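Local coordinates for envelope glycoprotein (Thogoto virus, PDB 5XEA) that probably attaches the virus to its host-cell receptor and, as a trimeric fusion machine, drives merger of the viral and host membranes, at the interface of chains A and B. Coordinates in Å, arbitrary orientation; residue numbers count along the deposited sequence, not the author numbering. Chains: chain A/B, Envelope glycoprotein.

Contact 1: the interface of chains A and B. Residues chain A 302, 305-306, 309; chain B 401-404.
B:Leu403 reaches from an extended loop of chain B onto the side of A:282-327, the long helix of the neighbouring subunit, and hides more surface than any other residue here. Its CG is anti to its own carbonyl carbon (chi1 -79°), which sends the branched end down to the helix. There methyl CD2 lies 3.7 Å from A:Glu305 CG, next to A:Ser302 CB, while CG packs against the guanidinium of A:Arg309, with CD2 over the rim of one of its faces.

Beside this apolar tip, A:Glu305 and B:Ser401 form the polar half of the contact. The glutamate bends at chi2 (56°), and its carboxylate OE2 takes two donors. The backbone N of B:Ser401 donates to A:Glu305 OE2 at 2.9 Å, from well above the carboxylate plane. A:Arg309 NE, one helical turn on, donates to the anti lone pair of A:Glu305 OE2 at 2.8 Å, a salt bridge within chain A that runs nearly straight and in the guanidinium plane. With NE tied down, A:Arg309 NH2 donates to B:Ser401 O at 2.7 Å, in the guanidinium plane but tilted from the carbonyl plane, so one loop residue is held through both its amide N and its carbonyl.

At the other end of the patch a water joins A:Ser302 OG to the backbone N of B:Trp404, and the same hydroxyl donates in plane to a lone pair of B:Trp404 O at 2.5 Å.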
ATOM      1  N   SER A 302     -25.185  -9.496   8.559  1.00 41.03           N
ATOM      2  CA  SER A 302     -26.426  -8.869   8.120  1.00 44.26           C
ATOM      3  C   SER A 302     -27.136  -9.713   7.067  1.00 43.03           C
ATOM      4  O   SER A 302     -28.371  -9.829   7.085  1.00 41.63           O
ATOM      5  CB  SER A 302     -26.151  -7.462   7.608  1.00 46.35           C
ATOM      6  OG  SER A 302     -26.034  -6.567   8.699  1.00 50.37           O
ATOM      7  N   GLU A 305     -29.042 -12.256   8.889  1.00 33.48           N
ATOM      8  CA  GLU A 305     -30.301 -11.736   9.411  1.00 38.31           C
ATOM      9  C   GLU A 305     -31.333 -11.592   8.292  1.00 40.57           C
ATOM     10  O   GLU A 305     -32.499 -11.964   8.466  1.00 39.53           O
ATOM     11  CB  GLU A 305     -30.062 -10.405  10.138  1.00 37.06           C
ATOM     12  CG  GLU A 305     -31.325  -9.596  10.492  1.00 37.37           C
ATOM     13  CD  GLU A 305     -32.372 -10.367  11.337  1.00 50.08           C
ATOM     14  OE1 GLU A 305     -32.010 -11.355  12.006  1.00 49.82           O
ATOM     15  OE2 GLU A 305     -33.566  -9.970  11.338  1.00 43.32           O
ATOM     16  N   LEU A 306     -30.910 -11.098   7.124  1.00 35.85           N
ATOM     17  CA  LEU A 306     -31.832 -10.952   6.002  1.00 38.34           C
ATOM     18  C   LEU A 306     -32.409 -12.297   5.579  1.00 42.42           C
ATOM     19  O   LEU A 306     -33.607 -12.399   5.276  1.00 38.77           O
ATOM     20  CB  LEU A 306     -31.137 -10.286   4.819  1.00 39.12           C
ATOM     21  CG  LEU A 306     -30.837  -8.787   4.928  1.00 45.67           C
ATOM     22  CD1 LEU A 306     -30.055  -8.322   3.709  1.00 39.36           C
ATOM     23  CD2 LEU A 306     -32.123  -8.017   5.083  1.00 42.12           C
ATOM     24  N   ARG A 309     -35.031 -13.280   7.978  1.00 38.74           N
ATOM     25  CA  ARG A 309     -36.294 -12.575   7.825  1.00 36.22           C
ATOM     26  C   ARG A 309     -37.149 -13.211   6.735  1.00 39.08           C
ATOM     27  O   ARG A 309     -38.365 -13.351   6.894  1.00 37.60           O
ATOM     28  CB  ARG A 309     -36.029 -11.106   7.537  1.00 34.94           C
ATOM     29  CG  ARG A 309     -35.419 -10.378   8.712  1.00 38.46           C
ATOM     30  CD  ARG A 309     -35.208  -8.919   8.357  1.00 36.48           C
ATOM     31  NE  ARG A 309     -34.537  -8.197   9.421  1.00 40.32           N
ATOM     32  CZ  ARG A 309     -34.413  -6.877   9.448  1.00 39.09           C
ATOM     33  NH1 ARG A 309     -34.923  -6.149   8.464  1.00 34.02           N
ATOM     34  NH2 ARG A 309     -33.773  -6.283  10.453  1.00 34.60           N
TER
ATOM     35  N   SER B 401     -34.231  -9.103  14.001  1.00 47.56           N
ATOM     36  CA  SER B 401     -33.117  -8.478  14.703  1.00 47.87           C
ATOM     37  C   SER B 401     -32.618  -7.268  13.922  1.00 41.66           C
ATOM     38  O   SER B 401     -32.676  -7.237  12.691  1.00 42.79           O
ATOM     39  CB  SER B 401     -31.968  -9.465  14.908  1.00 43.23           C
ATOM     40  OG  SER B 401     -32.339 -10.438  15.860  1.00 54.14           O
ATOM     41  N   ALA B 402     -32.133  -6.268  14.654  1.00 48.09           N
ATOM     42  CA  ALA B 402     -31.616  -5.065  14.023  1.00 52.56           C
ATOM     43  C   ALA B 402     -30.480  -5.426  13.072  1.00 38.03           C
ATOM     44  O   ALA B 402     -29.630  -6.261  13.387  1.00 44.63           O
ATOM     45  CB  ALA B 402     -31.134  -4.083  15.086  1.00 57.00           C
ATOM     46  N   LEU B 403     -30.519  -4.859  11.875  1.00 43.82           N
ATOM     47  CA  LEU B 403     -29.411  -5.030  10.947  1.00 48.52           C
ATOM     48  C   LEU B 403     -28.196  -4.268  11.442  1.00 39.60           C
ATOM     49  O   LEU B 403     -28.312  -3.162  11.971  1.00 41.82           O
ATOM     50  CB  LEU B 403     -29.773  -4.510   9.559  1.00 53.11           C
ATOM     51  CG  LEU B 403     -30.637  -5.366   8.650  1.00 49.97           C
ATOM     52  CD1 LEU B 403     -30.771  -4.650   7.293  1.00 48.64           C
ATOM     53  CD2 LEU B 403     -29.967  -6.718   8.516  1.00 44.78           C
ATOM     54  N   TRP B 404     -27.027  -4.858  11.270  1.00 48.18           N
ATOM     55  CA  TRP B 404     -25.807  -4.070  11.328  1.00 42.08           C
ATOM     56  C   TRP B 404     -25.605  -3.416   9.971  1.00 42.84           C
ATOM     57  O   TRP B 404     -25.742  -4.067   8.932  1.00 45.92           O
ATOM     58  CB  TRP B 404     -24.613  -4.935  11.705  1.00 41.95           C
ATOM     59  CG  TRP B 404     -23.305  -4.215  11.629  1.00 46.52           C
ATOM     60  CD1 TRP B 404     -22.684  -3.516  12.630  1.00 42.52           C
ATOM     61  CD2 TRP B 404     -22.446  -4.134  10.487  1.00 43.50           C
ATOM     62  NE1 TRP B 404     -21.498  -2.999  12.175  1.00 45.44           N
ATOM     63  CE2 TRP B 404     -21.323  -3.365  10.866  1.00 49.24           C
ATOM     64  CE3 TRP B 404     -22.518  -4.633   9.182  1.00 46.72           C
ATOM     65  CZ2 TRP B 404     -20.274  -3.093   9.990  1.00 43.18           C
ATOM     66  CZ3 TRP B 404     -21.475  -4.358   8.308  1.00 53.47           C
ATOM     67  CH2 TRP B 404     -20.369  -3.592   8.719  1.00 50.72           C
TER
HETATM   68  O   HOH W   1     -26.985  -7.862  11.330  1.00 55.00           O

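Contact 2: the interface of chains A and B. Residues chain A 334; chain B 319, 322-323, 326, 347-348.
Water 2 makes the shortest polar link across this contact: B:Thr319 OG1, a hydroxyl, lies 2.6 Å from it, and the water also reaches the backbone O of A:Arg334. The arginine itself is the centre of the site. Its chain bends at chi2 and again at chi3 (-74°), bringing the guanidinium flat between two groups of chain B. Methyl CG2 of B:Thr319 sits over the centre of one face, 3.4 Å from A:Arg334 CZ. Carboxylate oxygen OE1 of B:Glu347 lies over the rim of the opposite face, 3.2 Å from A:Arg334 NE, with the two planes almost perpendicular (83°).

That is a salt bridge made through the face, and the N-H does not aim at the oxygen. The second salt bridge, from A:Arg334 NH1 to B:Asp348 OD1 at 3.1 Å, likewise lacks hydrogen-bond geometry, so the attraction here is probably mainly electrostatic.

B:Lys326 links the acidic loop to its own helix and may steady it. B:Lys326 NZ donates to B:Glu347 O at 2.9 Å, on a carbonyl lone pair, and also to B:Ser322 O.

In the fold, the short helix A:331-335 thus brings its arginine to the C-terminal part of the long helix B:282-327, beside the loop between strands 340-344 and 350-354 of chain B.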
ATOM      1  N   ARG A 334     -53.443 -20.582  -8.078  1.00 56.91           N
ATOM      2  CA  ARG A 334     -52.924 -19.323  -8.595  1.00 61.24           C
ATOM      3  C   ARG A 334     -51.489 -19.084  -8.151  1.00 59.95           C
ATOM      4  O   ARG A 334     -50.695 -18.508  -8.901  1.00 56.81           O
ATOM      5  CB  ARG A 334     -53.817 -18.168  -8.154  1.00 58.71           C
ATOM      6  CG  ARG A 334     -55.116 -18.085  -8.910  1.00 66.00           C
ATOM      7  CD  ARG A 334     -55.489 -16.630  -9.132  1.00 79.75           C
ATOM      8  NE  ARG A 334     -55.961 -16.005  -7.904  1.00 88.45           N
ATOM      9  CZ  ARG A 334     -55.917 -14.697  -7.659  1.00 82.62           C
ATOM     10  NH1 ARG A 334     -55.396 -13.863  -8.557  1.00 62.61           N
ATOM     11  NH2 ARG A 334     -56.382 -14.227  -6.504  1.00 78.22           N
TER
ATOM     12  N   THR B 319     -51.612 -11.850  -4.998  1.00 44.25           N
ATOM     13  CA  THR B 319     -52.581 -12.922  -5.225  1.00 49.58           C
ATOM     14  C   THR B 319     -53.351 -13.261  -3.953  1.00 47.97           C
ATOM     15  O   THR B 319     -54.553 -13.554  -4.004  1.00 45.72           O
ATOM     16  CB  THR B 319     -51.874 -14.168  -5.753  1.00 49.13           C
ATOM     17  OG1 THR B 319     -51.120 -13.834  -6.925  1.00 48.14           O
ATOM     18  CG2 THR B 319     -52.896 -15.247  -6.107  1.00 46.65           C
ATOM     19  N   SER B 322     -55.796 -10.385  -3.247  1.00 39.96           N
ATOM     20  CA  SER B 322     -56.897 -10.484  -4.197  1.00 47.45           C
ATOM     21  C   SER B 322     -57.964 -11.470  -3.716  1.00 52.16           C
ATOM     22  O   SER B 322     -59.164 -11.260  -3.924  1.00 47.56           O
ATOM     23  CB  SER B 322     -56.325 -10.904  -5.550  1.00 46.62           C
ATOM     24  OG  SER B 322     -57.237 -10.735  -6.601  1.00 65.70           O
ATOM     25  N   SER B 323     -57.535 -12.554  -3.078  1.00 43.29           N
ATOM     26  CA  SER B 323     -58.456 -13.561  -2.592  1.00 47.78           C
ATOM     27  C   SER B 323     -59.162 -13.104  -1.317  1.00 44.41           C
ATOM     28  O   SER B 323     -60.367 -13.330  -1.163  1.00 49.63           O
ATOM     29  CB  SER B 323     -57.704 -14.876  -2.402  1.00 44.36           C
ATOM     30  OG  SER B 323     -58.338 -15.683  -1.445  1.00 58.35           O
ATOM     31  N   LYS B 326     -61.860 -10.031  -1.964  1.00 48.82           N
ATOM     32  CA  LYS B 326     -63.187 -10.353  -2.478  1.00 51.81           C
ATOM     33  C   LYS B 326     -64.169 -10.589  -1.338  1.00 50.14           C
ATOM     34  O   LYS B 326     -65.352 -10.249  -1.455  1.00 58.86           O
ATOM     35  CB  LYS B 326     -63.122 -11.577  -3.394  1.00 51.35           C
ATOM     36  CG  LYS B 326     -62.429 -11.317  -4.706  1.00 51.14           C
ATOM     37  CD  LYS B 326     -62.331 -12.577  -5.535  1.00 57.85           C
ATOM     38  CE  LYS B 326     -61.543 -12.337  -6.816  1.00 58.54           C
ATOM     39  NZ  LYS B 326     -60.103 -12.057  -6.526  1.00 64.55           N
ATOM     40  N   GLU B 347     -60.660 -11.644 -11.651  1.00 58.06           N
ATOM     41  CA  GLU B 347     -59.735 -12.180 -10.655  1.00 56.32           C
ATOM     42  C   GLU B 347     -58.898 -11.072 -10.045  1.00 50.60           C
ATOM     43  O   GLU B 347     -58.814 -10.943  -8.817  1.00 48.85           O
ATOM     44  CB  GLU B 347     -58.833 -13.238 -11.286  1.00 66.31           C
ATOM     45  CG  GLU B 347     -59.444 -14.616 -11.268  1.00 87.36           C
ATOM     46  CD  GLU B 347     -59.759 -15.071  -9.855  1.00105.56           C
ATOM     47  OE1 GLU B 347     -58.812 -15.417  -9.116  1.00110.25           O
ATOM     48  OE2 GLU B 347     -60.951 -15.059  -9.475  1.00116.03           O
ATOM     49  N   ASP B 348     -58.281 -10.254 -10.893  1.00 51.24           N
ATOM     50  CA  ASP B 348     -57.354  -9.229 -10.442  1.00 64.18           C
ATOM     51  C   ASP B 348     -57.935  -7.823 -10.466  1.00 54.85           C
ATOM     52  O   ASP B 348     -57.413  -6.950  -9.765  1.00 53.66           O
ATOM     53  CB  ASP B 348     -56.080  -9.248 -11.306  1.00 77.59           C
ATOM     54  CG  ASP B 348     -55.488 -10.648 -11.466  1.00 91.32           C
ATOM     55  OD1 ASP B 348     -55.401 -11.387 -10.462  1.00 99.90           O
ATOM     56  OD2 ASP B 348     -55.101 -11.000 -12.604  1.00 93.15           O
TER
HETATM   57  O   HOH W   2     -49.626 -15.794  -7.781  1.00 55.96           O

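Contact 3: the interface of chains A and B. Residues chain A 294-295, 298-299; chain B 207, 225, 230, 404, 406-407.
The long helix A:282-327 here lies against two parts of chain B: a sheet region with strands 197-209, 221-226 and 229-233, and the loop around B:Trp404. A:Phe294 is the knob that enters the sheet side. Its CG is anti to the backbone N (chi1 176°), which carries the ring to the strands of chain B. B:Gln225 CB lies over the rim of one ring face, 3.7 Å from the centroid of A:Phe294. The side chain of B:Phe207 runs across that of A:Phe294 at about a right angle, with A:Phe294 at its ring edge and B:Phe207 CD2 3.4 Å from A:Phe294 CE1, and B:Phe230 meets the CD2 side of the A:Phe294 ring through its own CD1.

One turn on, A:Gly298 has no side chain, and its CA rests over two aromatic faces: 3.6 Å from the centroid of B:Phe207 and 3.8 Å from that of the six-membered ring of B:Trp404. The other face of this indole lies against B:Pro406 N.

A:Glu295, bent at chi2 (-77°), brings its carboxylate to the rim of the indole. A:Glu295 OE1 is there 3.2 Å from B:Trp404 CH2 and accepts a weak hydrogen bond from the backbone N of B:Ser407. The other carboxylate oxygen, A:Glu295 OE2, is 2.7 Å from water 3, which continues to the side-chain amide oxygen OE1 of B:Gln225.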
ATOM      1  N   PHE A 294     -13.344  -6.670   8.762  1.00 39.39           N
ATOM      2  CA  PHE A 294     -14.419  -6.389   9.710  1.00 37.46           C
ATOM      3  C   PHE A 294     -15.726  -6.064   8.985  1.00 46.44           C
ATOM      4  O   PHE A 294     -16.797  -6.563   9.360  1.00 39.45           O
ATOM      5  CB  PHE A 294     -14.013  -5.244  10.638  1.00 34.59           C
ATOM      6  CG  PHE A 294     -15.093  -4.832  11.589  1.00 39.52           C
ATOM      7  CD1 PHE A 294     -15.307  -5.540  12.761  1.00 42.90           C
ATOM      8  CD2 PHE A 294     -15.915  -3.742  11.304  1.00 44.24           C
ATOM      9  CE1 PHE A 294     -16.329  -5.169  13.646  1.00 43.38           C
ATOM     10  CE2 PHE A 294     -16.939  -3.372  12.191  1.00 38.07           C
ATOM     11  CZ  PHE A 294     -17.126  -4.081  13.356  1.00 39.68           C
ATOM     12  N   GLU A 295     -15.663  -5.239   7.937  1.00 43.56           N
ATOM     13  CA  GLU A 295     -16.889  -4.840   7.255  1.00 43.68           C
ATOM     14  C   GLU A 295     -17.499  -6.009   6.491  1.00 43.32           C
ATOM     15  O   GLU A 295     -18.729  -6.158   6.446  1.00 39.07           O
ATOM     16  CB  GLU A 295     -16.610  -3.658   6.328  1.00 41.77           C
ATOM     17  CG  GLU A 295     -16.039  -2.436   7.055  1.00 46.76           C
ATOM     18  CD  GLU A 295     -17.093  -1.648   7.825  1.00 51.85           C
ATOM     19  OE1 GLU A 295     -18.249  -1.601   7.363  1.00 50.87           O
ATOM     20  OE2 GLU A 295     -16.759  -1.070   8.884  1.00 56.29           O
ATOM     21  N   GLY A 298     -19.270  -8.196   9.079  1.00 42.07           N
ATOM     22  CA  GLY A 298     -20.530  -7.568   9.448  1.00 42.83           C
ATOM     23  C   GLY A 298     -21.583  -7.684   8.359  1.00 39.15           C
ATOM     24  O   GLY A 298     -22.762  -7.915   8.643  1.00 39.73           O
ATOM     25  N   LEU A 299     -21.178  -7.504   7.097  1.00 40.26           N
ATOM     26  CA  LEU A 299     -22.087  -7.772   5.982  1.00 41.76           C
ATOM     27  C   LEU A 299     -22.577  -9.213   6.000  1.00 43.27           C
ATOM     28  O   LEU A 299     -23.751  -9.480   5.718  1.00 38.16           O
ATOM     29  CB  LEU A 299     -21.404  -7.467   4.648  1.00 39.63           C
ATOM     30  CG  LEU A 299     -21.237  -5.978   4.359  1.00 48.60           C
ATOM     31  CD1 LEU A 299     -20.347  -5.757   3.136  1.00 49.43           C
ATOM     32  CD2 LEU A 299     -22.599  -5.353   4.156  1.00 48.03           C
TER
ATOM     33  N   PHE B 207     -17.193  -8.957  15.478  1.00 51.90           N
ATOM     34  CA  PHE B 207     -17.922 -10.037  14.833  1.00 53.07           C
ATOM     35  C   PHE B 207     -17.117 -11.313  15.018  1.00 51.66           C
ATOM     36  O   PHE B 207     -15.930 -11.358  14.671  1.00 50.70           O
ATOM     37  CB  PHE B 207     -18.172  -9.728  13.361  1.00 42.09           C
ATOM     38  CG  PHE B 207     -19.203  -8.657  13.157  1.00 48.55           C
ATOM     39  CD1 PHE B 207     -20.566  -8.929  13.352  1.00 47.09           C
ATOM     40  CD2 PHE B 207     -18.824  -7.380  12.814  1.00 43.14           C
ATOM     41  CE1 PHE B 207     -21.517  -7.943  13.184  1.00 47.82           C
ATOM     42  CE2 PHE B 207     -19.768  -6.386  12.642  1.00 48.44           C
ATOM     43  CZ  PHE B 207     -21.134  -6.673  12.832  1.00 47.94           C
ATOM     44  N   GLN B 225     -13.774  -3.636  15.705  1.00 41.25           N
ATOM     45  CA  GLN B 225     -13.588  -2.231  15.398  1.00 47.11           C
ATOM     46  C   GLN B 225     -13.502  -1.473  16.712  1.00 51.08           C
ATOM     47  O   GLN B 225     -14.226  -1.778  17.658  1.00 46.05           O
ATOM     48  CB  GLN B 225     -14.736  -1.677  14.543  1.00 45.43           C
ATOM     49  CG  GLN B 225     -14.822  -0.160  14.541  1.00 51.78           C
ATOM     50  CD  GLN B 225     -15.911   0.388  13.621  1.00 57.18           C
ATOM     51  OE1 GLN B 225     -16.818  -0.333  13.195  1.00 55.10           O
ATOM     52  NE2 GLN B 225     -15.826   1.680  13.318  1.00 51.27           N
ATOM     53  N   PHE B 230      -9.165  -1.191  13.178  1.00 45.96           N
ATOM     54  CA  PHE B 230      -9.788  -2.489  12.965  1.00 46.71           C
ATOM     55  C   PHE B 230      -8.711  -3.545  13.096  1.00 50.32           C
ATOM     56  O   PHE B 230      -7.593  -3.366  12.600  1.00 49.91           O
ATOM     57  CB  PHE B 230     -10.471  -2.595  11.587  1.00 40.21           C
ATOM     58  CG  PHE B 230     -11.489  -1.512  11.321  1.00 42.64           C
ATOM     59  CD1 PHE B 230     -12.850  -1.767  11.439  1.00 42.41           C
ATOM     60  CD2 PHE B 230     -11.082  -0.230  10.967  1.00 38.93           C
ATOM     61  CE1 PHE B 230     -13.773  -0.762  11.196  1.00 42.60           C
ATOM     62  CE2 PHE B 230     -11.996   0.775  10.726  1.00 38.97           C
ATOM     63  CZ  PHE B 230     -13.360   0.501  10.836  1.00 42.89           C
ATOM     64  N   TRP B 404     -27.027  -4.858  11.270  1.00 48.18           N
ATOM     65  CA  TRP B 404     -25.807  -4.070  11.328  1.00 42.08           C
ATOM     66  C   TRP B 404     -25.605  -3.416   9.971  1.00 42.84           C
ATOM     67  O   TRP B 404     -25.742  -4.067   8.932  1.00 45.92           O
ATOM     68  CB  TRP B 404     -24.613  -4.935  11.705  1.00 41.95           C
ATOM     69  CG  TRP B 404     -23.305  -4.215  11.629  1.00 46.52           C
ATOM     70  CD1 TRP B 404     -22.684  -3.516  12.630  1.00 42.52           C
ATOM     71  CD2 TRP B 404     -22.446  -4.134  10.487  1.00 43.50           C
ATOM     72  NE1 TRP B 404     -21.498  -2.999  12.175  1.00 45.44           N
ATOM     73  CE2 TRP B 404     -21.323  -3.365  10.866  1.00 49.24           C
ATOM     74  CE3 TRP B 404     -22.518  -4.633   9.182  1.00 46.72           C
ATOM     75  CZ2 TRP B 404     -20.274  -3.093   9.990  1.00 43.18           C
ATOM     76  CZ3 TRP B 404     -21.475  -4.358   8.308  1.00 53.47           C
ATOM     77  CH2 TRP B 404     -20.369  -3.592   8.719  1.00 50.72           C
ATOM     78  N   PRO B 406     -23.138  -1.143   7.408  1.00 39.04           N
ATOM     79  CA  PRO B 406     -21.737  -0.775   7.170  1.00 38.73           C
ATOM     80  C   PRO B 406     -21.550   0.733   7.206  1.00 49.59           C
ATOM     81  O   PRO B 406     -22.500   1.521   7.207  1.00 46.52           O
ATOM     82  CB  PRO B 406     -21.449  -1.335   5.780  1.00 42.34           C
ATOM     83  CG  PRO B 406     -22.781  -1.350   5.108  1.00 37.98           C
ATOM     84  CD  PRO B 406     -23.788  -1.668   6.196  1.00 41.64           C
ATOM     85  N   SER B 407     -20.281   1.126   7.221  1.00 46.43           N
ATOM     86  CA  SER B 407     -19.903   2.525   7.310  1.00 50.64           C
ATOM     87  C   SER B 407     -18.492   2.662   6.753  1.00 44.91           C
ATOM     88  O   SER B 407     -17.672   1.750   6.873  1.00 45.03           O
ATOM     89  CB  SER B 407     -19.954   3.035   8.756  1.00 52.78           C
ATOM     90  OG  SER B 407     -19.761   4.434   8.825  1.00 71.07           O
TER
HETATM   91  O   HOH W   3     -18.154   0.560  10.440  1.00 57.56           O

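Contacts 1 and 3 are neighbours, the centres of their C-alpha atoms about 13 Å apart, and both use helix A:282-327. They share B:Trp404, whose backbone serves contact 1 and whose indole serves contact 3, so one stretch of chain B loop follows the helix through both. Contact 2 is about 32 Å from contact 1 and 43 Å from contact 3, toward the far end of the helices, where the roles change over: chain B now supplies helix 282-327 and chain A the visiting side chain. Repeated round the deposited trimer, such contacts would tie the subunits together along the central helices.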